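Local coordinates for protein D-glucosaminate-6-phosphate ammonia lyase (Salmonella typhimurium, PDB 7LCE) that belongs to the selenocysteine synthase-like branch of the pyridoxal-phosphate-dependent aminotransferase superfamily and carries its cofactor on a lysine of the chain, at residues A[311-325]-A[357-369]. Residues are numbered along the deposited sequence; the frame is centred on the assembly and turned at random.
Sequences LGLNAQDVEAQLRGG and VARLREIAEHAAD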
ATOM      1  N   LEU A 311      -5.874  32.699  63.774  1.00 95.21           N
ATOM      2  CA  LEU A 311      -5.194  33.579  62.829  1.00 96.55           C
ATOM      3  C   LEU A 311      -6.185  34.349  61.968  1.00 93.67           C
ATOM      4  O   LEU A 311      -6.029  35.558  61.767  1.00 81.65           O
ATOM      5  CB  LEU A 311      -4.235  32.766  61.958  1.00 85.36           C
ATOM      6  CG  LEU A 311      -3.307  33.558  61.039  1.00 69.44           C
ATOM      7  CD1 LEU A 311      -2.194  34.215  61.832  1.00 70.39           C
ATOM      8  CD2 LEU A 311      -2.726  32.646  59.985  1.00 63.46           C
ATOM      9  N   GLY A 312      -7.222  33.677  61.476  1.00 99.27           N
ATOM     10  CA  GLY A 312      -8.144  34.264  60.528  1.00 75.73           C
ATOM     11  C   GLY A 312      -7.958  33.794  59.104  1.00 90.56           C
ATOM     12  O   GLY A 312      -8.740  34.189  58.231  1.00 96.29           O
ATOM     13  N   LEU A 313      -6.947  32.967  58.845  1.00 90.80           N
ATOM     14  CA  LEU A 313      -6.667  32.428  57.524  1.00 88.73           C
ATOM     15  C   LEU A 313      -6.386  30.938  57.643  1.00 91.90           C
ATOM     16  O   LEU A 313      -5.851  30.471  58.653  1.00 99.87           O
ATOM     17  CB  LEU A 313      -5.462  33.111  56.853  1.00 81.68           C
ATOM     18  CG  LEU A 313      -5.493  34.565  56.376  1.00 80.06           C
ATOM     19  CD1 LEU A 313      -5.602  35.561  57.517  1.00 90.79           C
ATOM     20  CD2 LEU A 313      -4.252  34.842  55.546  1.00 85.48           C
ATOM     21  N   ASN A 314      -6.764  30.190  56.609  1.00 87.41           N
ATOM     22  CA  ASN A 314      -6.411  28.782  56.560  1.00 86.04           C
ATOM     23  C   ASN A 314      -5.004  28.618  55.985  1.00 87.00           C
ATOM     24  O   ASN A 314      -4.396  29.564  55.478  1.00 94.19           O
ATOM     25  CB  ASN A 314      -7.431  27.995  55.738  1.00 79.39           C
ATOM     26  CG  ASN A 314      -7.685  28.612  54.383  1.00 95.78           C
ATOM     27  OD1 ASN A 314      -6.851  28.525  53.484  1.00108.68           O
ATOM     28  ND2 ASN A 314      -8.844  29.243  54.228  1.00115.43           N
ATOM     29  N   ALA A 315      -4.487  27.390  56.067  1.00 88.39           N
ATOM     30  CA  ALA A 315      -3.118  27.135  55.628  1.00 68.17           C
ATOM     31  C   ALA A 315      -2.936  27.457  54.151  1.00 79.39           C
ATOM     32  O   ALA A 315      -1.868  27.926  53.739  1.00 85.93           O
ATOM     33  CB  ALA A 315      -2.736  25.684  55.914  1.00 71.04           C
ATOM     34  N   GLN A 316      -3.965  27.212  53.335  1.00 81.89           N
ATOM     35  CA  GLN A 316      -3.878  27.574  51.923  1.00 84.33           C
ATOM     36  C   GLN A 316      -3.695  29.076  51.756  1.00 80.44           C
ATOM     37  O   GLN A 316      -2.871  29.525  50.952  1.00 78.88           O
ATOM     38  CB  GLN A 316      -5.124  27.101  51.174  1.00 92.20           C
ATOM     39  CG  GLN A 316      -5.287  25.593  51.110  1.00113.38           C
ATOM     40  CD  GLN A 316      -6.313  25.165  50.078  1.00117.14           C
ATOM     41  OE1 GLN A 316      -6.920  26.001  49.407  1.00110.92           O
ATOM     42  NE2 GLN A 316      -6.512  23.858  49.945  1.00109.90           N
ATOM     43  N   ASP A 317      -4.449  29.870  52.520  1.00 86.50           N
ATOM     44  CA  ASP A 317      -4.310  31.319  52.448  1.00 80.01           C
ATOM     45  C   ASP A 317      -2.930  31.763  52.919  1.00 80.00           C
ATOM     46  O   ASP A 317      -2.352  32.708  52.369  1.00 89.92           O
ATOM     47  CB  ASP A 317      -5.405  31.992  53.278  1.00 92.60           C
ATOM     48  CG  ASP A 317      -6.800  31.721  52.736  1.00110.22           C
ATOM     49  OD1 ASP A 317      -6.914  31.132  51.641  1.00100.68           O
ATOM     50  OD2 ASP A 317      -7.785  32.094  53.413  1.00106.14           O
ATOM     51  N   VAL A 318      -2.382  31.087  53.931  1.00 72.71           N
ATOM     52  CA  VAL A 318      -1.059  31.447  54.434  1.00 62.56           C
ATOM     53  C   VAL A 318       0.014  31.101  53.411  1.00 68.09           C
ATOM     54  O   VAL A 318       0.921  31.900  53.148  1.00 69.12           O
ATOM     55  CB  VAL A 318      -0.794  30.758  55.785  1.00 68.74           C
ATOM     56  CG1 VAL A 318       0.612  31.070  56.271  1.00 61.15           C
ATOM     57  CG2 VAL A 318      -1.824  31.195  56.810  1.00 67.45           C
ATOM     58  N   GLU A 319      -0.068  29.907  52.820  1.00 69.11           N
ATOM     59  CA  GLU A 319       0.934  29.497  51.842  1.00 63.91           C
ATOM     60  C   GLU A 319       0.920  30.416  50.630  1.00 73.59           C
ATOM     61  O   GLU A 319       1.974  30.731  50.067  1.00 80.66           O
ATOM     62  CB  GLU A 319       0.700  28.044  51.425  1.00 69.39           C
ATOM     63  CG  GLU A 319       1.919  27.370  50.803  1.00 71.23           C
ATOM     64  CD  GLU A 319       2.073  27.658  49.322  1.00 89.68           C
ATOM     65  OE1 GLU A 319       1.073  28.044  48.678  1.00 82.79           O
ATOM     66  OE2 GLU A 319       3.199  27.500  48.802  1.00 97.64           O
ATOM     67  N   ALA A 320      -0.272  30.851  50.208  1.00 74.10           N
ATOM     68  CA  ALA A 320      -0.370  31.745  49.059  1.00 71.44           C
ATOM     69  C   ALA A 320       0.283  33.092  49.343  1.00 71.10           C
ATOM     70  O   ALA A 320       0.979  33.645  48.483  1.00 77.95           O
ATOM     71  CB  ALA A 320      -1.834  31.931  48.663  1.00 61.75           C
ATOM     72  N   GLN A 321       0.072  33.641  50.541  1.00 63.41           N
ATOM     73  CA  GLN A 321       0.697  34.914  50.881  1.00 80.38           C
ATOM     74  C   GLN A 321       2.203  34.785  51.074  1.00 79.97           C
ATOM     75  O   GLN A 321       2.920  35.784  50.950  1.00 84.41           O
ATOM     76  CB  GLN A 321       0.045  35.511  52.126  1.00 75.81           C
ATOM     77  CG  GLN A 321      -1.397  35.943  51.896  1.00 66.85           C
ATOM     78  CD  GLN A 321      -1.954  36.756  53.043  1.00 80.00           C
ATOM     79  OE1 GLN A 321      -1.207  37.287  53.865  1.00102.26           O
ATOM     80  NE2 GLN A 321      -3.276  36.870  53.098  1.00 81.86           N
ATOM     81  N   LEU A 322       2.698  33.586  51.389  1.00 74.85           N
ATOM     82  CA  LEU A 322       4.141  33.379  51.428  1.00 67.03           C
ATOM     83  C   LEU A 322       4.754  33.492  50.037  1.00 76.71           C
ATOM     84  O   LEU A 322       5.801  34.126  49.864  1.00 87.93           O
ATOM     85  CB  LEU A 322       4.458  32.019  52.045  1.00 68.47           C
ATOM     86  CG  LEU A 322       4.261  31.931  53.555  1.00 61.07           C
ATOM     87  CD1 LEU A 322       4.371  30.490  54.018  1.00 59.78           C
ATOM     88  CD2 LEU A 322       5.286  32.802  54.261  1.00 56.25           C
ATOM     89  N   ARG A 323       4.114  32.888  49.031  1.00 72.27           N
ATOM     90  CA  ARG A 323       4.635  32.972  47.670  1.00 68.07           C
ATOM     91  C   ARG A 323       4.403  34.351  47.064  1.00 74.12           C
ATOM     92  O   ARG A 323       5.296  34.907  46.415  1.00 94.14           O
ATOM     93  CB  ARG A 323       3.989  31.906  46.789  1.00 57.71           C
ATOM     94  CG  ARG A 323       4.310  30.479  47.176  1.00 84.59           C
ATOM     95  CD  ARG A 323       3.584  29.515  46.259  1.00 58.22           C
ATOM     96  NE  ARG A 323       2.143  29.733  46.301  1.00 76.21           N
ATOM     97  CZ  ARG A 323       1.264  29.091  45.545  1.00 89.22           C
ATOM     98  NH1 ARG A 323       1.643  28.173  44.672  1.00120.06           N
ATOM     99  NH2 ARG A 323      -0.029  29.379  45.667  1.00 92.40           N
ATOM    100  N   GLY A 324       3.206  34.910  47.252  1.00 71.24           N
ATOM    101  CA  GLY A 324       2.846  36.157  46.598  1.00 66.97           C
ATOM    102  C   GLY A 324       3.543  37.386  47.142  1.00 71.97           C
ATOM    103  O   GLY A 324       3.568  38.418  46.463  1.00101.94           O
ATOM    104  N   GLY A 325       4.106  37.304  48.344  1.00 82.96           N
ATOM    105  CA  GLY A 325       4.739  38.458  48.955  1.00 80.96           C
ATOM    106  C   GLY A 325       5.915  38.971  48.144  1.00 75.40           C
ATOM    107  O   GLY A 325       6.372  38.360  47.180  1.00 66.47           O
ATOM    108  N   VAL A 357      10.072  33.714  59.179  1.00 70.19           N
ATOM    109  CA  VAL A 357       9.329  34.013  60.399  1.00 70.02           C
ATOM    110  C   VAL A 357       8.797  35.440  60.359  1.00 72.17           C
ATOM    111  O   VAL A 357       7.677  35.713  60.807  1.00 75.53           O
ATOM    112  CB  VAL A 357      10.212  33.772  61.636  1.00 54.89           C
ATOM    113  CG1 VAL A 357       9.394  33.926  62.903  1.00 62.64           C
ATOM    114  CG2 VAL A 357      10.846  32.392  61.576  1.00 62.27           C
ATOM    115  N   ALA A 358       9.586  36.370  59.816  1.00 75.64           N
ATOM    116  CA  ALA A 358       9.138  37.754  59.718  1.00 68.63           C
ATOM    117  C   ALA A 358       7.935  37.881  58.791  1.00 77.30           C
ATOM    118  O   ALA A 358       6.973  38.592  59.107  1.00 79.65           O
ATOM    119  CB  ALA A 358      10.283  38.645  59.238  1.00 59.22           C
ATOM    120  N   ARG A 359       7.967  37.202  57.642  1.00 72.82           N
ATOM    121  CA  ARG A 359       6.821  37.247  56.741  1.00 73.00           C
ATOM    122  C   ARG A 359       5.605  36.587  57.379  1.00 77.90           C
ATOM    123  O   ARG A 359       4.475  37.061  57.215  1.00 85.63           O
ATOM    124  CB  ARG A 359       7.158  36.569  55.416  1.00 67.09           C
ATOM    125  CG  ARG A 359       6.011  36.562  54.414  1.00 75.96           C
ATOM    126  CD  ARG A 359       5.818  37.947  53.808  1.00 79.42           C
ATOM    127  NE  ARG A 359       4.713  37.995  52.857  1.00 81.15           N
ATOM    128  CZ  ARG A 359       3.544  38.573  53.096  1.00 74.50           C
ATOM    129  NH1 ARG A 359       3.301  39.189  54.240  1.00 79.09           N
ATOM    130  NH2 ARG A 359       2.601  38.542  52.159  1.00 86.88           N
ATOM    131  N   LEU A 360       5.820  35.495  58.119  1.00 76.68           N
ATOM    132  CA  LEU A 360       4.720  34.863  58.837  1.00 68.50           C
ATOM    133  C   LEU A 360       4.154  35.803  59.890  1.00 79.92           C
ATOM    134  O   LEU A 360       2.936  35.872  60.087  1.00 84.02           O
ATOM    135  CB  LEU A 360       5.182  33.557  59.481  1.00 64.38           C
ATOM    136  CG  LEU A 360       5.392  32.354  58.563  1.00 66.68           C
ATOM    137  CD1 LEU A 360       5.952  31.182  59.354  1.00 67.44           C
ATOM    138  CD2 LEU A 360       4.089  31.973  57.880  1.00 64.59           C
ATOM    139  N   ARG A 361       5.029  36.540  60.574  1.00 77.80           N
ATOM    140  CA  ARG A 361       4.560  37.508  61.558  1.00 71.29           C
ATOM    141  C   ARG A 361       3.800  38.645  60.883  1.00 78.58           C
ATOM    142  O   ARG A 361       2.759  39.086  61.386  1.00 96.52           O
ATOM    143  CB  ARG A 361       5.747  38.055  62.352  1.00 72.58           C
ATOM    144  CG  ARG A 361       5.366  38.787  63.625  1.00 88.52           C
ATOM    145  CD  ARG A 361       6.598  39.190  64.424  1.00106.84           C
ATOM    146  NE  ARG A 361       7.417  38.056  64.831  1.00101.79           N
ATOM    147  CZ  ARG A 361       8.615  37.783  64.328  1.00 97.10           C
ATOM    148  NH1 ARG A 361       9.147  38.526  63.370  1.00 83.66           N
ATOM    149  NH2 ARG A 361       9.297  36.742  64.800  1.00 89.59           N
ATOM    150  N   GLU A 362       4.300  39.125  59.739  1.00 87.50           N
ATOM    151  CA  GLU A 362       3.609  40.186  59.010  1.00 82.87           C
ATOM    152  C   GLU A 362       2.244  39.724  58.513  1.00 75.02           C
ATOM    153  O   GLU A 362       1.269  40.483  58.565  1.00 93.34           O
ATOM    154  CB  GLU A 362       4.465  40.668  57.838  1.00 78.71           C
ATOM    155  CG  GLU A 362       3.863  41.842  57.078  1.00 69.71           C
ATOM    156  CD  GLU A 362       4.707  42.272  55.892  1.00 93.88           C
ATOM    157  OE1 GLU A 362       5.540  41.465  55.425  1.00 83.01           O
ATOM    158  OE2 GLU A 362       4.543  43.423  55.434  1.00101.52           O
ATOM    159  N   ILE A 363       2.155  38.483  58.025  1.00 76.13           N
ATOM    160  CA  ILE A 363       0.871  37.949  57.575  1.00 73.29           C
ATOM    161  C   ILE A 363      -0.112  37.891  58.736  1.00 84.93           C
ATOM    162  O   ILE A 363      -1.313  38.138  58.569  1.00 92.42           O
ATOM    163  CB  ILE A 363       1.068  36.564  56.928  1.00 63.81           C
ATOM    164  CG1 ILE A 363       1.780  36.695  55.583  1.00 77.46           C
ATOM    165  CG2 ILE A 363      -0.266  35.851  56.747  1.00 62.89           C
ATOM    166  CD1 ILE A 363       2.282  35.382  55.031  1.00 80.46           C
ATOM    167  N   ALA A 364       0.387  37.586  59.935  1.00 83.43           N
ATOM    168  CA  ALA A 364      -0.479  37.530  61.106  1.00 68.59           C
ATOM    169  C   ALA A 364      -0.992  38.912  61.487  1.00 79.59           C
ATOM    170  O   ALA A 364      -2.167  39.063  61.842  1.00 98.05           O
ATOM    171  CB  ALA A 364       0.264  36.893  62.277  1.00 79.92           C
ATOM    172  N   GLU A 365      -0.128  39.931  61.434  1.00 78.65           N
ATOM    173  CA  GLU A 365      -0.568  41.280  61.782  1.00 88.16           C
ATOM    174  C   GLU A 365      -1.677  41.755  60.856  1.00 86.35           C
ATOM    175  O   GLU A 365      -2.662  42.352  61.308  1.00100.19           O
ATOM    176  CB  GLU A 365       0.608  42.257  61.730  1.00 89.21           C
ATOM    177  CG  GLU A 365       1.595  42.136  62.872  1.00104.75           C
ATOM    178  CD  GLU A 365       2.746  43.114  62.737  1.00143.50           C
ATOM    179  OE1 GLU A 365       2.800  43.834  61.715  1.00136.45           O
ATOM    180  OE2 GLU A 365       3.595  43.167  63.653  1.00154.43           O
ATOM    181  N   HIS A 366      -1.538  41.496  59.558  1.00 83.29           N
ATOM    182  CA  HIS A 366      -2.556  41.892  58.597  1.00 96.07           C
ATOM    183  C   HIS A 366      -3.763  40.963  58.602  1.00101.76           C
ATOM    184  O   HIS A 366      -4.746  41.245  57.907  1.00110.58           O
ATOM    185  CB  HIS A 366      -1.933  41.946  57.200  1.00 90.54           C
ATOM    186  CG  HIS A 366      -0.904  43.023  57.046  1.00 99.68           C
ATOM    187  ND1 HIS A 366       0.004  43.045  56.009  1.00100.19           N
ATOM    188  CD2 HIS A 366      -0.629  44.109  57.808  1.00106.50           C
ATOM    189  CE1 HIS A 366       0.789  44.101  56.135  1.00 97.90           C
ATOM    190  NE2 HIS A 366       0.426  44.764  57.218  1.00 99.82           N
ATOM    191  N   ALA A 367      -3.709  39.865  59.363  1.00 94.19           N
ATOM    192  CA  ALA A 367      -4.894  39.037  59.566  1.00 98.58           C
ATOM    193  C   ALA A 367      -5.932  39.751  60.422  1.00110.09           C
ATOM    194  O   ALA A 367      -7.137  39.646  60.164  1.00113.64           O
ATOM    195  CB  ALA A 367      -4.496  37.706  60.199  1.00106.42           C
ATOM    196  N   ALA A 368      -5.486  40.474  61.449  1.00102.93           N
ATOM    197  CA  ALA A 368      -6.367  41.336  62.224  1.00105.25           C
ATOM    198  C   ALA A 368      -6.545  42.705  61.584  1.00133.67           C
ATOM    199  O   ALA A 368      -7.256  43.541  62.149  1.00132.37           O
ATOM    200  CB  ALA A 368      -5.830  41.497  63.650  1.00 79.38           C
ATOM    201  N   ASP A 369      -5.918  42.918  60.425  1.00145.20           N
ATOM    202  CA  ASP A 369      -5.881  44.161  59.642  1.00130.55           C
ATOM    203  C   ASP A 369      -6.602  45.364  60.252  1.00149.34           C
ATOM    204  O   ASP A 369      -7.681  45.751  59.802  1.00158.42           O
ATOM    205  CB  ASP A 369      -6.450  43.893  58.246  1.00111.28           C
ATOM    206  CG  ASP A 369      -5.869  44.815  57.195  1.00122.00           C
ATOM    207  OD1 ASP A 369      -4.859  45.487  57.487  1.00124.70           O
ATOM    208  OD2 ASP A 369      -6.413  44.859  56.071  1.00122.66           O
ATOM    209  OXT ASP A 369      -6.116  45.973  61.204  1.00151.81           O
TER
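Leu322 and Val318 of helix 315-324 meet Leu360 and Ile363 of the C-terminal helix 352-365 in the small alpha-beta domain that follows the large, cofactor-bearing domain of this aminotransferase-like fold. The short helical segments cross at 121°, their axes 10.3 Å apart at closest approach. The tight part faces the antiparallel sheet: CD2 of Leu360 sits 3.9 Å from CG1 of Val318, the two side chains crossing at about a right angle, and Leu322 CD2 packs on that Leu360 methyl. Phe341 of strand 340-343 touches all three residues, while Ile280 of helix 270-282 backs Leu360.

Further along, Leu311, at the end of helix 308-311, and Leu313, in the link to the next helix, pack against Ala364 and Ala367, near the C-terminus. With its CG anti to the backbone N (chi1 -172°), Leu311 brings CD1 within 3.7 Å of Ala364 CB, and Leu313 CD1 comes to 3.6 Å from Ala367 CB.

The side nearer solvent is more polar, with Gln321 and Arg359 partly exposed around the buried Ile363. Gln321, extended beyond CG, lies obliquely across Ile363, its OE1 3.4 Å from Ile363 CG2. Arg359 runs its aliphatic part past Leu322 in the opposite direction, and its bend at chi2 (74°) helps bring the guanidinium to the end of helix 315-324. There Ile363 CG1 lies over one face of that group, near its rim, and NH1 forms a salt bridge with Glu362 OE1. From the other terminal nitrogen, Arg359 NH2 gives a weak, bent hydrogen bond to Gln321 O at 3.0 Å.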